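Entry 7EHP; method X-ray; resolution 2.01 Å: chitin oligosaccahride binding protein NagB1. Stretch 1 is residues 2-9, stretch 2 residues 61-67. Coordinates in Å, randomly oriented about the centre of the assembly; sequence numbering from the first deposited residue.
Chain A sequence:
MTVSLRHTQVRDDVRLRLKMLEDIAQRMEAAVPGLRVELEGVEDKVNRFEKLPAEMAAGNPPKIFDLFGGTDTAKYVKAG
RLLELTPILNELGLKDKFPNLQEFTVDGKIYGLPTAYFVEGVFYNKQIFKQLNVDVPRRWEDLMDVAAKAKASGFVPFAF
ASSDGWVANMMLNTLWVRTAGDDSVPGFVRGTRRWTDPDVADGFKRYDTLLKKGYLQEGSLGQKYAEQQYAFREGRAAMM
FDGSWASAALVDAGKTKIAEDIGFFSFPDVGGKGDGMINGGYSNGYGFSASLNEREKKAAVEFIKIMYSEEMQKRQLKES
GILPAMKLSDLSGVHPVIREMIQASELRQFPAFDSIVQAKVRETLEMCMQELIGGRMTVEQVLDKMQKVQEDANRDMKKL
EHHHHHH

Stretch 1, residues 2-9: TVSLRHTQ
Stretch 2 61-67: PPKIFDL

Residues 3-7 and 64-67 form neighbouring parallel β-strands, their N-to-C directions 15° apart and their axes approaching to 4.5 Å; together the two stretches bury 521 Å². Leu-5 pairs with Ile-64 (CA–CA 4.6 Å) and Arg-6 with Phe-65 (CA–CA 4.3 Å).

Pro-61 (phi/psi -71/166) leads in without contact. Pro-62 (-61/170), its ring C-gamma exo, sets CG 3.6 Å from Arg-6 CB and over one face of the Arg-6 guanidinium, whose nitrogens are hydrogen-bonded elsewhere in the structure. A compact, apolar ring suits this buried position. Lys-63 departs from extended geometry (-77/-37), and its N donates to Ser-4 OG (2.9 Å), the p rotamer of Ser-4 (chi1 43°) bringing the hydroxyl to the amide. The lysine side chain, m, m, t, m, reaches back along stretch 1, where water 1 links its NZ (2.8 Å) to Thr-2 O (2.5 Å).

Ile-64 (-129/135) begins the strand. Its N donates to Ser-4 O (3.0 Å) and its O accepts from Arg-6 N (2.7 Å, nearly linear at 169°), so its peptide groups straddle Leu-5. Its side chain (m, t) shares a face with Leu-5 (t, t): CG2 lies 4.0 Å from Leu-5 CG, while CD1 reaches within 4.3 Å of Val-3 CG1, a buried apolar cluster fitting for branched aliphatics.

Phe-65 (-152/141, chi1 39°) points to the other face with Arg-6 (chi1 t), their CB atoms 3.9 Å apart, but its ring leads away; its CA approaches Arg-6 O at 3.4 Å. Arg-6 O also accepts a hydrogen bond from Asp-66 N (2.9 Å). Asp-66 (-56/121, chi1 t) directs OD2 to water 2 (2.7 Å), which also accepts from Thr-8 N (3.1 Å) and Gln-9 NE2 (3.0 Å), giving the buried carboxylate a polar setting. Leu-67 (-136/145; t, p) points away, outside the contact.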

# COMPACT_ATOMS: atom_id res chain seq x y z
N THR A 2 -18.43 7.69 20.79
CA THR A 2 -17.86 8.40 21.93
C THR A 2 -16.37 8.08 22.09
O THR A 2 -15.60 8.94 22.50
CB THR A 2 -18.61 8.05 23.22
OG1 THR A 2 -20.01 8.28 23.03
CG2 THR A 2 -18.11 8.91 24.38
N VAL A 3 -15.96 6.85 21.75
CA VAL A 3 -14.56 6.55 21.44
C VAL A 3 -14.48 6.36 19.92
O VAL A 3 -15.02 5.38 19.39
CB VAL A 3 -14.05 5.32 22.18
CG1 VAL A 3 -12.77 4.81 21.53
CG2 VAL A 3 -13.79 5.65 23.65
N SER A 4 -13.81 7.28 19.24
CA SER A 4 -13.80 7.30 17.78
C SER A 4 -12.76 6.34 17.23
O SER A 4 -11.63 6.25 17.73
CB SER A 4 -13.53 8.72 17.27
OG SER A 4 -12.50 9.32 18.03
N LEU A 5 -13.15 5.61 16.18
CA LEU A 5 -12.29 4.63 15.53
C LEU A 5 -12.31 4.97 14.04
O LEU A 5 -13.26 4.62 13.34
CB LEU A 5 -12.75 3.20 15.77
CG LEU A 5 -11.69 2.10 15.59
CD1 LEU A 5 -12.15 0.74 16.13
CD2 LEU A 5 -11.22 1.96 14.16
N ARG A 6 -11.26 5.64 13.56
CA ARG A 6 -11.18 6.05 12.16
C ARG A 6 -10.55 4.94 11.33
O ARG A 6 -9.44 4.48 11.62
CB ARG A 6 -10.37 7.34 12.04
CG ARG A 6 -9.91 7.65 10.61
CD ARG A 6 -11.01 8.30 9.80
NE ARG A 6 -11.65 9.43 10.49
CZ ARG A 6 -11.10 10.63 10.68
NH1 ARG A 6 -9.88 10.92 10.23
NH2 ARG A 6 -11.79 11.56 11.32
N HIS A 7 -11.25 4.52 10.28
CA HIS A 7 -10.76 3.47 9.40
C HIS A 7 -11.03 3.88 7.96
O HIS A 7 -11.80 4.80 7.68
CB HIS A 7 -11.45 2.14 9.70
CG HIS A 7 -12.90 2.17 9.36
ND1 HIS A 7 -13.37 1.88 8.09
CD2 HIS A 7 -13.99 2.52 10.08
CE1 HIS A 7 -14.68 2.02 8.06
NE2 HIS A 7 -15.08 2.41 9.26
N THR A 8 -10.42 3.15 7.02
CA THR A 8 -10.59 3.45 5.61
C THR A 8 -11.32 2.34 4.86
O THR A 8 -11.27 2.32 3.62
CB THR A 8 -9.23 3.71 4.95
OG1 THR A 8 -8.43 2.53 5.04
CG2 THR A 8 -8.50 4.84 5.67
N GLN A 9 -11.98 1.43 5.57
CA GLN A 9 -12.61 0.27 4.91
C GLN A 9 -14.02 0.65 4.45
O GLN A 9 -15.02 0.26 5.03
CB GLN A 9 -12.62 -0.94 5.84
CG GLN A 9 -11.24 -1.38 6.37
CD GLN A 9 -10.16 -1.38 5.30
OE1 GLN A 9 -10.33 -1.99 4.23
NE2 GLN A 9 -9.05 -0.71 5.57
N PRO A 61 -7.18 14.60 16.70
CA PRO A 61 -7.32 13.38 15.90
C PRO A 61 -8.33 12.44 16.53
O PRO A 61 -8.69 12.60 17.71
CB PRO A 61 -5.91 12.77 15.94
CG PRO A 61 -5.41 13.21 17.28
CD PRO A 61 -5.87 14.63 17.38
N PRO A 62 -8.80 11.42 15.80
CA PRO A 62 -9.66 10.41 16.43
C PRO A 62 -8.89 9.72 17.54
O PRO A 62 -7.68 9.90 17.69
CB PRO A 62 -9.98 9.45 15.28
CG PRO A 62 -9.75 10.29 14.03
CD PRO A 62 -8.53 11.07 14.40
N LYS A 63 -9.60 8.91 18.34
CA LYS A 63 -8.90 8.21 19.42
C LYS A 63 -8.11 7.02 18.87
O LYS A 63 -7.00 6.74 19.33
CB LYS A 63 -9.89 7.78 20.50
CG LYS A 63 -10.58 8.96 21.25
CD LYS A 63 -9.57 10.05 21.62
CE LYS A 63 -10.19 11.29 22.28
NZ LYS A 63 -11.42 11.80 21.59
N ILE A 64 -8.66 6.34 17.87
CA ILE A 64 -7.99 5.25 17.17
C ILE A 64 -8.12 5.55 15.68
O ILE A 64 -9.20 5.93 15.22
CB ILE A 64 -8.64 3.88 17.50
CG1 ILE A 64 -8.66 3.63 19.01
CG2 ILE A 64 -7.94 2.74 16.74
CD1 ILE A 64 -9.75 2.66 19.45
N PHE A 65 -7.03 5.41 14.92
CA PHE A 65 -7.07 5.89 13.53
C PHE A 65 -6.14 5.11 12.62
O PHE A 65 -5.01 4.77 13.00
CB PHE A 65 -6.72 7.38 13.43
CG PHE A 65 -5.62 7.81 14.35
CD1 PHE A 65 -4.28 7.66 13.97
CD2 PHE A 65 -5.91 8.37 15.58
CE1 PHE A 65 -3.26 8.07 14.82
CE2 PHE A 65 -4.90 8.78 16.43
CZ PHE A 65 -3.58 8.63 16.06
N ASP A 66 -6.61 4.86 11.41
CA ASP A 66 -5.77 4.31 10.36
C ASP A 66 -4.55 5.21 10.16
O ASP A 66 -4.70 6.40 9.87
CB ASP A 66 -6.59 4.19 9.07
CG ASP A 66 -5.86 3.45 7.99
OD1 ASP A 66 -4.77 3.89 7.58
OD2 ASP A 66 -6.39 2.40 7.55
N LEU A 67 -3.36 4.64 10.34
CA LEU A 67 -2.12 5.42 10.36
C LEU A 67 -1.06 4.73 9.52
O LEU A 67 -1.02 3.50 9.50
CB LEU A 67 -1.63 5.59 11.81
CG LEU A 67 -0.25 6.21 12.03
CD1 LEU A 67 -0.34 7.70 11.75
CD2 LEU A 67 0.27 5.91 13.45
O HOH W 1 -13.72 10.15 21.28
O HOH W 2 -8.55 0.93 8.00